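Local coordinates for ALKF (Bacillus cereus, PDB 3ZBO), which is of unknown enzymatic function but belongs to a family related to the HEAT-like repeat DNA glycosylases and has affinity for branched DNA structures, at residues 159-162 and 163-167; 169-172 and 173-176; 216-219 and 220-223; 224-227 and 228-231. All coordinates share one frame; numbering follows the deposited sequence.

Contact 1: 159-162 and 163-167; sequences LEMV and KDTIH
Lys-163 N and Asp-164 N bond back to Leu-159 O and Glu-160 O in regular i to i+4 fashion, both at 2.9 Å, in the closing turns of helix 152-165. Val-162 O takes two N-H groups. Ile-166 N, at 2.9 Å, keeps the i to i+4 pattern. Thr-165 N, at 3.2 Å from above the carbonyl plane, adds an i to i+3 bond, and the chain goes on into a 3-10 turn at 166-167. Thr-165 N reaches Met-161 O only weakly. The hydroxyl of the same threonine does better: OG1 donates to Met-161 O over 2.7 Å. Its chi1 of 69° sets OG1 between the backbone N and the carbonyl carbon, turned back onto the preceding turn.

Glu-160 and Lys-163 run alongside each other. A bend at chi3 of the lysine brings NZ within 3.3 Å of Glu-160 OE1, a salt bridge. Glu-160 OE2 has a stronger partner in Lys-194 of helix 192-202. On the buried side, Val-162 CG1 meets Ile-166 CD1 at 3.9 Å, and both residues pack on helix 171-187.

A water donates to Glu-160 OE1; its short leg to Asp-164 OD2 is doubtful. Glu-160 OE1 and Asp-164 OD1 are 4.5 Å apart, and Lys-163 and Lys-194 probably offset their repulsion.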
ATOM      1  N   LEU A 159       7.441   3.494  15.861  1.00 12.61           N
ATOM      2  CA  LEU A 159       7.674   4.930  15.630  1.00 12.22           C
ATOM      3  C   LEU A 159       9.148   5.287  15.862  1.00 13.17           C
ATOM      4  O   LEU A 159       9.731   6.120  15.159  1.00 15.29           O
ATOM      5  CB  LEU A 159       6.837   5.784  16.606  1.00 12.02           C
ATOM      6  CG  LEU A 159       5.351   5.798  16.292  1.00 13.53           C
ATOM      7  CD1 LEU A 159       4.555   6.477  17.451  1.00 15.57           C
ATOM      8  CD2 LEU A 159       5.089   6.566  15.008  1.00 14.60           C
ATOM      9  N   GLU A 160       9.724   4.678  16.959  1.00 15.20           N
ATOM     10  CA  GLU A 160      11.140   4.945  17.230  1.00 16.45           C
ATOM     11  C   GLU A 160      12.065   4.428  16.136  1.00 15.48           C
ATOM     12  O   GLU A 160      13.020   5.124  15.776  1.00 17.74           O
ATOM     13  CB  GLU A 160      11.532   4.296  18.551  1.00 18.03           C
ATOM     14  CG  GLU A 160      10.987   4.981  19.762  1.00 21.36           C
ATOM     15  CD  GLU A 160      11.464   6.394  19.942  1.00 27.75           C
ATOM     16  OE1 GLU A 160      12.651   6.696  19.668  1.00 33.78           O
ATOM     17  OE2 GLU A 160      10.691   7.268  20.379  1.00 35.13           O
ATOM     18  N   MET A 161      11.701   3.295  15.523  1.00 14.97           N
ATOM     19  CA  MET A 161      12.458   2.763  14.413  0.50 15.16           C
ATOM     20  C   MET A 161      12.384   3.720  13.215  1.00 15.62           C
ATOM     21  O   MET A 161      13.388   4.006  12.563  1.00 16.48           O
ATOM     22  CB  MET A 161      11.968   1.377  14.076  0.50 18.08           C
ATOM     23  CG  MET A 161      12.722   0.773  12.959  0.50 18.51           C
ATOM     24  SD  MET A 161      14.427   0.430  13.366  0.50 23.53           S
ATOM     25  CE  MET A 161      14.237  -0.409  14.934  0.50 25.51           C
ATOM     26  N   VAL A 162      11.202   4.252  12.958  1.00 12.85           N
ATOM     27  CA  VAL A 162      11.124   5.223  11.888  1.00 13.89           C
ATOM     28  C   VAL A 162      11.978   6.471  12.219  1.00 15.38           C
ATOM     29  O   VAL A 162      12.796   6.905  11.392  1.00 15.38           O
ATOM     30  CB  VAL A 162       9.651   5.686  11.655  1.00 13.35           C
ATOM     31  CG1 VAL A 162       9.613   6.894  10.647  1.00 16.01           C
ATOM     32  CG2 VAL A 162       8.821   4.549  11.142  1.00 14.95           C
ATOM     33  N   LYS A 163      11.876   7.041  13.427  1.00 15.13           N
ATOM     34  CA  LYS A 163      12.711   8.180  13.827  1.00 15.73           C
ATOM     35  C   LYS A 163      14.219   7.885  13.601  1.00 15.62           C
ATOM     36  O   LYS A 163      14.946   8.734  13.054  1.00 18.62           O
ATOM     37  CB  LYS A 163      12.497   8.500  15.325  1.00 17.72           C
ATOM     38  CG  LYS A 163      13.329   9.706  15.854  1.00 20.72           C
ATOM     39  CD  LYS A 163      13.097   9.830  17.365  1.00 27.46           C
ATOM     40  CE  LYS A 163      14.086   8.968  18.083  1.00 35.82           C
ATOM     41  NZ  LYS A 163      14.372   9.515  19.462  1.00 42.87           N
ATOM     42  N   ASP A 164      14.620   6.697  14.015  1.00 16.90           N
ATOM     43  CA  ASP A 164      16.060   6.390  14.068  1.00 18.11           C
ATOM     44  C   ASP A 164      16.599   6.064  12.710  1.00 17.69           C
ATOM     45  O   ASP A 164      17.840   6.284  12.489  1.00 20.26           O
ATOM     46  CB  ASP A 164      16.334   5.233  14.981  1.00 20.21           C
ATOM     47  CG  ASP A 164      16.174   5.613  16.478  1.00 23.05           C
ATOM     48  OD1 ASP A 164      16.172   6.777  16.830  1.00 25.38           O
ATOM     49  OD2 ASP A 164      15.957   4.654  17.281  1.00 27.55           O
ATOM     50  N   THR A 165      15.754   5.627  11.756  1.00 15.43           N
ATOM     51  CA  THR A 165      16.288   4.990  10.558  1.00 15.24           C
ATOM     52  C   THR A 165      15.673   5.442   9.229  1.00 14.99           C
ATOM     53  O   THR A 165      16.217   5.125   8.127  1.00 15.03           O
ATOM     54  CB  THR A 165      16.158   3.462  10.540  1.00 15.99           C
ATOM     55  OG1 THR A 165      14.763   3.024  10.422  1.00 17.47           O
ATOM     56  CG2 THR A 165      16.729   2.806  11.879  1.00 19.66           C
ATOM     57  N   ILE A 166      14.648   6.284   9.293  1.00 13.65           N
ATOM     58  CA  ILE A 166      14.042   6.716   8.014  1.00 12.99           C
ATOM     59  C   ILE A 166      15.020   7.394   7.013  1.00 13.81           C
ATOM     60  O   ILE A 166      14.982   7.155   5.787  1.00 14.40           O
ATOM     61  CB  ILE A 166      12.764   7.575   8.261  1.00 13.17           C
ATOM     62  CG1 ILE A 166      12.014   7.781   6.959  1.00 13.73           C
ATOM     63  CG2 ILE A 166      13.153   8.988   8.890  1.00 14.62           C
ATOM     64  CD1 ILE A 166      10.542   8.343   7.190  1.00 13.98           C
ATOM     65  N   HIS A 167      15.908   8.241   7.539  1.00 13.38           N
ATOM     66  CA  HIS A 167      16.720   9.009   6.639  1.00 12.72           C
ATOM     67  C   HIS A 167      17.794   8.170   5.975  1.00 15.56           C
ATOM     68  O   HIS A 167      18.405   8.631   5.039  1.00 18.10           O
ATOM     69  CB  HIS A 167      17.325  10.204   7.399  1.00 14.34           C
ATOM     70  CG  HIS A 167      16.304  11.244   7.761  1.00 12.32           C
ATOM     71  ND1 HIS A 167      15.488  11.864   6.848  1.00 15.36           N
ATOM     72  CD2 HIS A 167      16.026  11.815   8.947  1.00 14.66           C
ATOM     73  CE1 HIS A 167      14.721  12.748   7.455  1.00 15.75           C
ATOM     74  NE2 HIS A 167      15.015  12.717   8.738  1.00 17.63           N
TER
HETATM   75  O   HOH W   1      15.279   5.047  19.684  1.00 37.92           O

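Contact 2: 169-172 and 173-176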
ATOM      1  N   SER A 169      17.012   4.856   5.135  1.00 13.90           N
ATOM      2  CA  SER A 169      16.294   3.697   4.546  1.00 13.77           C
ATOM      3  C   SER A 169      16.228   3.814   3.029  1.00 12.84           C
ATOM      4  O   SER A 169      16.403   4.887   2.460  1.00 14.65           O
ATOM      5  CB  SER A 169      14.878   3.770   5.085  1.00 13.29           C
ATOM      6  OG  SER A 169      14.921   3.345   6.480  1.00 17.30           O
ATOM      7  N   PRO A 170      15.985   2.687   2.328  1.00 14.53           N
ATOM      8  CA  PRO A 170      15.771   2.756   0.886  1.00 14.32           C
ATOM      9  C   PRO A 170      14.632   3.662   0.520  1.00 16.20           C
ATOM     10  O   PRO A 170      13.734   3.842   1.352  1.00 14.92           O
ATOM     11  CB  PRO A 170      15.451   1.279   0.523  1.00 15.89           C
ATOM     12  CG  PRO A 170      16.006   0.431   1.656  1.00 17.50           C
ATOM     13  CD  PRO A 170      15.836   1.328   2.875  1.00 15.54           C
ATOM     14  N   GLU A 171      14.688   4.238  -0.645  1.00 14.71           N
ATOM     15  CA  GLU A 171      13.768   5.321  -1.028  1.00 14.04           C
ATOM     16  C   GLU A 171      12.305   4.954  -0.845  1.00 13.51           C
ATOM     17  O   GLU A 171      11.533   5.717  -0.264  1.00 13.82           O
ATOM     18  CB  GLU A 171      13.959   5.889  -2.418  1.00 15.32           C
ATOM     19  CG  GLU A 171      15.458   6.230  -2.699  1.00 15.91           C
ATOM     20  CD  GLU A 171      16.043   7.264  -1.742  1.00 19.51           C
ATOM     21  OE1 GLU A 171      15.315   8.182  -1.277  1.00 16.57           O
ATOM     22  OE2 GLU A 171      17.310   7.223  -1.487  1.00 21.33           O
ATOM     23  N   ARG A 172      11.875   3.825  -1.411  1.00 13.06           N
ATOM     24  CA  ARG A 172      10.453   3.539  -1.279  1.00 13.23           C
ATOM     25  C   ARG A 172      10.080   3.190   0.118  1.00 12.53           C
ATOM     26  O   ARG A 172       8.915   3.451   0.552  1.00 12.74           O
ATOM     27  CB  ARG A 172      10.013   2.387  -2.206  1.00 13.33           C
ATOM     28  CG  ARG A 172      10.117   2.734  -3.673  1.00 13.67           C
ATOM     29  CD  ARG A 172       9.655   4.107  -4.178  1.00 15.12           C
ATOM     30  NE  ARG A 172       8.353   4.440  -3.553  1.00 13.01           N
ATOM     31  CZ  ARG A 172       7.718   5.548  -3.886  1.00 12.79           C
ATOM     32  NH1 ARG A 172       8.198   6.352  -4.910  1.00 15.01           N
ATOM     33  NH2 ARG A 172       6.640   5.876  -3.177  1.00 14.08           N
ATOM     34  N   THR A 173      10.988   2.655   0.912  1.00 11.57           N
ATOM     35  CA  THR A 173      10.727   2.348   2.301  1.00 12.05           C
ATOM     36  C   THR A 173      10.414   3.687   3.011  1.00 12.30           C
ATOM     37  O   THR A 173       9.540   3.747   3.911  1.00 14.16           O
ATOM     38  CB  THR A 173      11.910   1.581   2.937  1.00 12.25           C
ATOM     39  OG1 THR A 173      12.292   0.530   2.056  1.00 12.61           O
ATOM     40  CG2 THR A 173      11.445   0.979   4.249  1.00 16.53           C
ATOM     41  N   LYS A 174      11.195   4.744   2.717  1.00 12.30           N
ATOM     42  CA  LYS A 174      11.041   6.031   3.378  1.00 11.28           C
ATOM     43  C   LYS A 174       9.584   6.516   3.150  1.00 12.07           C
ATOM     44  O   LYS A 174       8.968   7.071   4.066  1.00 12.13           O
ATOM     45  CB  LYS A 174      11.900   7.111   2.670  1.00 11.38           C
ATOM     46  CG  LYS A 174      13.362   6.963   2.886  1.00 14.39           C
ATOM     47  CD  LYS A 174      14.030   8.164   2.154  1.00 13.76           C
ATOM     48  CE  LYS A 174      15.527   8.079   2.260  1.00 17.15           C
ATOM     49  NZ  LYS A 174      16.106   9.184   1.364  1.00 17.05           N
ATOM     50  N   SER A 175       9.046   6.392   1.919  1.00 10.33           N
ATOM     51  CA  SER A 175       7.671   6.846   1.642  1.00 11.44           C
ATOM     52  C   SER A 175       6.709   6.099   2.528  1.00 12.00           C
ATOM     53  O   SER A 175       5.802   6.746   3.124  1.00 12.24           O
ATOM     54  CB  SER A 175       7.381   6.566   0.163  1.00 12.41           C
ATOM     55  OG  SER A 175       5.944   6.717  -0.057  1.00 16.75           O
ATOM     56  N   ALA A 176       6.855   4.792   2.660  1.00 11.13           N
ATOM     57  CA  ALA A 176       5.906   4.059   3.472  1.00 10.01           C
ATOM     58  C   ALA A 176       6.078   4.314   4.955  1.00 10.97           C
ATOM     59  O   ALA A 176       5.048   4.376   5.700  1.00 11.55           O
ATOM     60  CB  ALA A 176       6.077   2.494   3.200  1.00 10.37           C
TER
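The guanidinium of Arg-172 meets Ser-175 obliquely, with NH2 3.3 Å from Ser-175 OG. The same group makes a cation-pi contact with Tyr-98. The carboxylate of Glu-171 is approached by Lys-174. NZ lies 2.9 Å from Glu-171 OE1, on the syn side and 29° out of the carboxylate plane, in a hydrogen-bonded salt bridge. The puckered ring of Pro-170 lies alongside Thr-173, with Pro-170 CB 3.6 Å from Thr-173 OG1.

These residues form the start of helix 171-187, with Pro-170 at the N-cap position. Pro-170 O takes Lys-174 N at 3.0 Å. Ser-175 N to Glu-171 O is weak, and Ala-176 N to Arg-172 O is 3.2 Å. Glu-128 of helix 128-144 accepts twice, from Arg-172 N through OE2 and from Thr-173 OG1 through its backbone O.

The side chains of Glu-171 and Lys-174 run together, the lysine stretched out to NZ. Its CE passes 3.3 Å from Ser-169 O. Its ammonium also donates to Glu-206 O of strand 204-207, while Glu-171 OE1 accepts from Lys-208 N. The ion pair thus ties the first turn of the helix to the end of that strand and the residue after it. Ser-169 OG turns the other way along the chain, to Thr-165 O.

Contact 3: 216-219 and 220-223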
ATOM      1  N   LEU A 216       9.640  15.708  -1.716  1.00 14.06           N
ATOM      2  CA  LEU A 216       9.959  16.162  -0.350  1.00 14.45           C
ATOM      3  C   LEU A 216       8.753  16.000   0.585  1.00 15.09           C
ATOM      4  O   LEU A 216       7.781  16.883   0.528  1.00 17.00           O
ATOM      5  CB  LEU A 216      10.391  17.642  -0.408  1.00 14.95           C
ATOM      6  CG  LEU A 216      11.652  17.882  -1.258  1.00 15.87           C
ATOM      7  CD1 LEU A 216      12.135  19.340  -1.023  1.00 18.21           C
ATOM      8  CD2 LEU A 216      12.781  16.975  -0.839  1.00 18.78           C
ATOM      9  N   LEU A 217       8.748  14.885   1.338  1.00 12.11           N
ATOM     10  CA  LEU A 217       7.545  14.631   2.180  1.00 13.85           C
ATOM     11  C   LEU A 217       7.662  15.462   3.467  1.00 14.13           C
ATOM     12  O   LEU A 217       8.726  15.613   4.037  1.00 15.22           O
ATOM     13  CB  LEU A 217       7.550  13.170   2.528  1.00 14.13           C
ATOM     14  CG  LEU A 217       7.369  12.279   1.257  1.00 15.54           C
ATOM     15  CD1 LEU A 217       7.350  10.819   1.624  1.00 15.63           C
ATOM     16  CD2 LEU A 217       6.123  12.607   0.423  1.00 17.70           C
ATOM     17  N   ASN A 218       6.529  15.856   4.022  1.00 13.18           N
ATOM     18  CA  ASN A 218       6.512  16.605   5.272  1.00 12.67           C
ATOM     19  C   ASN A 218       5.342  16.128   6.115  1.00 13.98           C
ATOM     20  O   ASN A 218       4.180  16.618   6.040  1.00 16.04           O
ATOM     21  CB  ASN A 218       6.254  18.061   4.878  1.00 13.44           C
ATOM     22  CG  ASN A 218       6.305  19.023   6.073  1.00 13.41           C
ATOM     23  OD1 ASN A 218       6.224  18.647   7.237  1.00 16.10           O
ATOM     24  ND2 ASN A 218       6.438  20.336   5.735  1.00 17.26           N
ATOM     25  N   ALA A 219       5.707  15.144   6.946  1.00 13.02           N
ATOM     26  CA  ALA A 219       4.658  14.442   7.760  1.00 12.93           C
ATOM     27  C   ALA A 219       4.088  15.454   8.754  1.00 13.47           C
ATOM     28  O   ALA A 219       2.886  15.392   9.027  1.00 14.48           O
ATOM     29  CB  ALA A 219       5.272  13.249   8.524  1.00 13.60           C
ATOM     30  N   SER A 220       4.909  16.335   9.297  1.00 13.47           N
ATOM     31  CA  SER A 220       4.360  17.294  10.265  1.00 13.19           C
ATOM     32  C   SER A 220       3.243  18.091   9.610  1.00 14.38           C
ATOM     33  O   SER A 220       2.156  18.339  10.254  1.00 15.23           O
ATOM     34  CB  SER A 220       5.442  18.244  10.816  1.00 13.86           C
ATOM     35  OG  SER A 220       6.347  17.546  11.662  1.00 14.91           O
ATOM     36  N   GLU A 221       3.485  18.562   8.393  1.00 13.80           N
ATOM     37  CA  GLU A 221       2.502  19.358   7.626  0.50 14.91           C
ATOM     38  C   GLU A 221       1.252  18.542   7.341  1.00 15.37           C
ATOM     39  O   GLU A 221       0.089  19.022   7.438  1.00 15.34           O
ATOM     40  CB  GLU A 221       3.110  19.858   6.312  0.50 16.74           C
ATOM     41  CG  GLU A 221       2.159  20.705   5.429  0.50 16.68           C
ATOM     42  CD  GLU A 221       2.812  21.119   4.101  0.50 25.47           C
ATOM     43  OE1 GLU A 221       3.016  20.310   3.134  0.50 28.80           O
ATOM     44  OE2 GLU A 221       3.183  22.269   4.064  0.50 30.40           O
ATOM     45  N   SER A 222       1.473  17.304   6.875  1.00 13.73           N
ATOM     46  CA  SER A 222       0.354  16.447   6.415  0.50 14.47           C
ATOM     47  C   SER A 222      -0.548  16.149   7.623  1.00 13.99           C
ATOM     48  O   SER A 222      -1.797  16.178   7.510  1.00 14.43           O
ATOM     49  CB  SER A 222       0.869  15.179   5.766  0.50 17.08           C
ATOM     50  OG  SER A 222       1.608  15.558   4.633  0.50 18.63           O
ATOM     51  N   ILE A 223       0.098  15.850   8.754  1.00 12.34           N
ATOM     52  CA  ILE A 223      -0.665  15.585  10.030  1.00 10.43           C
ATOM     53  C   ILE A 223      -1.394  16.870  10.427  1.00 13.37           C
ATOM     54  O   ILE A 223      -2.593  16.791  10.736  1.00 13.61           O
ATOM     55  CB  ILE A 223       0.280  15.192  11.173  1.00 11.67           C
ATOM     56  CG1 ILE A 223       0.815  13.802  10.900  1.00 12.33           C
ATOM     57  CG2 ILE A 223      -0.373  15.309  12.572  1.00 13.62           C
ATOM     58  CD1 ILE A 223       2.095  13.610  11.709  1.00 15.13           C
TER
HETATM   59  O   HOH W   2       6.293  20.921   2.666  1.00 21.97           O
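Asn-218 caps the N-terminus of helix 219-228, at the junction of strand and helix, and its amide lies against Glu-221. The side chain reaches forward because chi1 of -176° carries CG away from its own backbone N. OD1 then accepts from Glu-221 N at 3.0 Å. The N-H points well at the oxygen, with an angle of 161° at the hydrogen. The donor nevertheless sits above the amide plane, 64° out of it. CG of Asn-218 is only 3.3 Å from Glu-221 CB, so the amide is packed close over the start of that side chain.

The backbone bonds of the helix start at the same residue. Asn-218 O takes Ser-222 N at 2.9 Å. Ala-219 O follows with Ile-223 N at 2.8 Å. Ile-223 also lays CG1 3.2 Å from Ala-219 O.

Ala-219 and Ile-223 are buried, and both touch helices 171-187 and 192-202. On the strand side, the backbone of Leu-217 pairs with Val-205 of strand 204-207. An asparagine whose OD1 takes the amide three residues on, standing in for the carbonyl that a preceding turn would supply, is the classical helix N-cap.

Contact 4: 224-227 and 228-231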
ATOM      1  N   GLN A 224      -0.732  18.025  10.333  1.00 13.90           N
ATOM      2  CA  GLN A 224      -1.430  19.242  10.683  1.00 14.42           C
ATOM      3  C   GLN A 224      -2.658  19.500   9.818  1.00 14.51           C
ATOM      4  O   GLN A 224      -3.707  19.962  10.342  1.00 14.50           O
ATOM      5  CB  GLN A 224      -0.454  20.448  10.659  1.00 17.11           C
ATOM      6  CG  GLN A 224      -1.150  21.763  11.118  1.00 17.72           C
ATOM      7  CD  GLN A 224      -1.593  21.659  12.601  1.00 21.84           C
ATOM      8  OE1 GLN A 224      -2.743  21.871  12.942  1.00 27.85           O
ATOM      9  NE2 GLN A 224      -0.658  21.286  13.461  1.00 27.93           N
ATOM     10  N   LYS A 225      -2.593  19.174   8.530  1.00 13.44           N
ATOM     11  CA  LYS A 225      -3.759  19.380   7.619  1.00 15.21           C
ATOM     12  C   LYS A 225      -4.907  18.516   8.088  1.00 14.61           C
ATOM     13  O   LYS A 225      -6.060  18.940   7.995  1.00 14.05           O
ATOM     14  CB  LYS A 225      -3.374  19.157   6.132  1.00 19.72           C
ATOM     15  CG  LYS A 225      -2.480  20.228   5.702  1.00 24.68           C
ATOM     16  CD  LYS A 225      -1.961  20.049   4.262  1.00 28.30           C
ATOM     17  CE  LYS A 225      -0.914  21.163   3.973  1.00 35.94           C
ATOM     18  NZ  LYS A 225      -0.556  21.181   2.530  1.00 38.06           N
ATOM     19  N   GLU A 226      -4.626  17.284   8.506  1.00 11.99           N
ATOM     20  CA  GLU A 226      -5.690  16.460   8.996  1.00 12.58           C
ATOM     21  C   GLU A 226      -6.272  16.935  10.299  1.00 14.35           C
ATOM     22  O   GLU A 226      -7.497  16.929  10.433  1.00 13.29           O
ATOM     23  CB  GLU A 226      -5.190  15.000   9.155  1.00 15.82           C
ATOM     24  CG  GLU A 226      -4.820  14.376   7.761  1.00 19.20           C
ATOM     25  CD  GLU A 226      -6.006  13.731   7.104  1.00 34.76           C
ATOM     26  OE1 GLU A 226      -6.948  14.431   6.630  1.00 28.58           O
ATOM     27  OE2 GLU A 226      -5.991  12.480   7.043  1.00 42.26           O
ATOM     28  N   LEU A 227      -5.413  17.413  11.183  1.00 12.87           N
ATOM     29  CA  LEU A 227      -5.946  18.037  12.420  1.00 13.65           C
ATOM     30  C   LEU A 227      -6.792  19.253  12.143  1.00 13.60           C
ATOM     31  O   LEU A 227      -7.870  19.426  12.743  1.00 13.48           O
ATOM     32  CB  LEU A 227      -4.835  18.392  13.350  1.00 13.40           C
ATOM     33  CG  LEU A 227      -3.949  17.174  13.779  1.00 15.32           C
ATOM     34  CD1 LEU A 227      -2.869  17.587  14.714  1.00 15.93           C
ATOM     35  CD2 LEU A 227      -4.839  16.050  14.508  1.00 17.47           C
ATOM     36  N   ASP A 228      -6.364  20.040  11.164  1.00 12.92           N
ATOM     37  CA  ASP A 228      -7.196  21.242  10.744  1.00 12.86           C
ATOM     38  C   ASP A 228      -8.611  20.877  10.201  1.00 13.36           C
ATOM     39  O   ASP A 228      -9.566  21.686  10.349  1.00 14.31           O
ATOM     40  CB  ASP A 228      -6.432  22.038   9.665  1.00 13.61           C
ATOM     41  CG  ASP A 228      -5.181  22.768  10.209  1.00 16.31           C
ATOM     42  OD1 ASP A 228      -4.915  22.767  11.443  1.00 17.91           O
ATOM     43  OD2 ASP A 228      -4.433  23.296   9.331  1.00 23.37           O
ATOM     44  N   ARG A 229      -8.745  19.665   9.638  1.00 13.23           N
ATOM     45  CA  ARG A 229      -9.963  19.149   9.096  1.00 16.46           C
ATOM     46  C   ARG A 229     -10.776  18.430  10.188  1.00 13.19           C
ATOM     47  O   ARG A 229     -11.850  17.914   9.904  1.00 16.35           O
ATOM     48  CB  ARG A 229      -9.633  18.136   7.947  1.00 17.04           C
ATOM     49  CG  ARG A 229      -8.916  18.742   6.727  1.00 20.60           C
ATOM     50  CD  ARG A 229      -8.427  17.579   5.746  1.00 29.01           C
ATOM     51  NE  ARG A 229      -7.583  18.097   4.633  1.00 40.03           N
ATOM     52  CZ  ARG A 229      -6.373  17.616   4.250  1.00 46.46           C
ATOM     53  NH1 ARG A 229      -5.787  16.550   4.831  1.00 42.26           N
ATOM     54  NH2 ARG A 229      -5.730  18.205   3.237  1.00 47.29           N
ATOM     55  N   GLY A 230     -10.262  18.303  11.414  1.00 12.60           N
ATOM     56  CA  GLY A 230     -10.979  17.696  12.536  1.00 14.96           C
ATOM     57  C   GLY A 230     -10.898  16.182  12.509  1.00 15.50           C
ATOM     58  O   GLY A 230     -11.730  15.491  13.099  1.00 16.44           O
ATOM     59  N   ARG A 231      -9.900  15.671  11.752  1.00 14.60           N
ATOM     60  CA  ARG A 231      -9.809  14.185  11.583  1.00 13.33           C
ATOM     61  C   ARG A 231      -9.027  13.413  12.594  1.00 16.26           C
ATOM     62  O   ARG A 231      -8.775  12.212  12.372  1.00 16.81           O
ATOM     63  CB  ARG A 231      -9.172  13.906  10.236  1.00 14.09           C
ATOM     64  CG  ARG A 231     -10.051  14.265   9.059  1.00 18.91           C
ATOM     65  CD  ARG A 231     -11.066  13.247   8.813  1.00 23.85           C
ATOM     66  NE  ARG A 231     -11.865  13.472   7.598  1.00 27.35           N
ATOM     67  CZ  ARG A 231     -13.195  13.667   7.521  1.00 31.35           C
ATOM     68  NH1 ARG A 231     -14.020  13.641   8.605  1.00 23.59           N
ATOM     69  NH2 ARG A 231     -13.740  13.831   6.312  1.00 31.02           N
TER
HETATM   70  O   HOH W   3      -9.809  13.484   5.645  1.00 46.86           O
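Glu-226 and Arg-229 make the close part of this contact, at the C-terminal end of helix 219-228. Arg-229 NH1 donates to Glu-226 OE1 at 3.0 Å, a salt bridge. The oxygen lies near the guanidinium plane, but NH1 comes from above the carboxylate plane, and the two planes stand 71° apart. One face of the guanidinium rests on Lys-225 CB, 3.5 Å above the plane and toward the rim. The aliphatic part of the arginine is also tight, with CG 3.1 Å from Lys-225 O.

Glu-226 is buried and touches Ile-186 of helix 171-187. Its chain bends at chi2 (-88°), which turns the carboxylate back toward Arg-229. OE2 forms a salt bridge with Arg-236, so both oxygens have an arginine partner, which probably favours the charged form.

The rest is looser, toward solvent. The Lys-225 chain stretches outward from the turn. The guanidinium of Arg-231 is joined to the Glu-226 carboxylate through a water, which donates to Glu-226 OE1 and accepts from Arg-231 NE at 2.8 Å. The arginine also makes a cation-pi contact with Phe-234.

The backbone closes with Arg-231 N on Glu-226 O at 3.0 Å and Gly-230 N on Leu-227 O, also at 3.0 Å. With Gly-230 at a phi of 82°, this pair of bonds is the Schellman motif that ends many helices.

How the contacts relate
The four contacts follow one another along the chain in its C-terminal part. Contact 1 closes helix 152-165 and contact 2 opens helix 171-187, with centres about 11 Å apart. They touch where Ile-166 O lies 3.3 Å from Lys-174 CG. Contact 2 also meets contact 3, where Ser-175 CA packs on Leu-217 CD1 at 4.0 Å. Contacts 3 and 4 are the start and the end of helix 219-228, their centres about 12 Å apart. Contact 4 is the outlying one: its nearest atoms are about 14 Å from contact 1 and from contact 2. Helix 171-187 begins in contact 2, and its later residues touch side chains of contacts 1, 3 and 4.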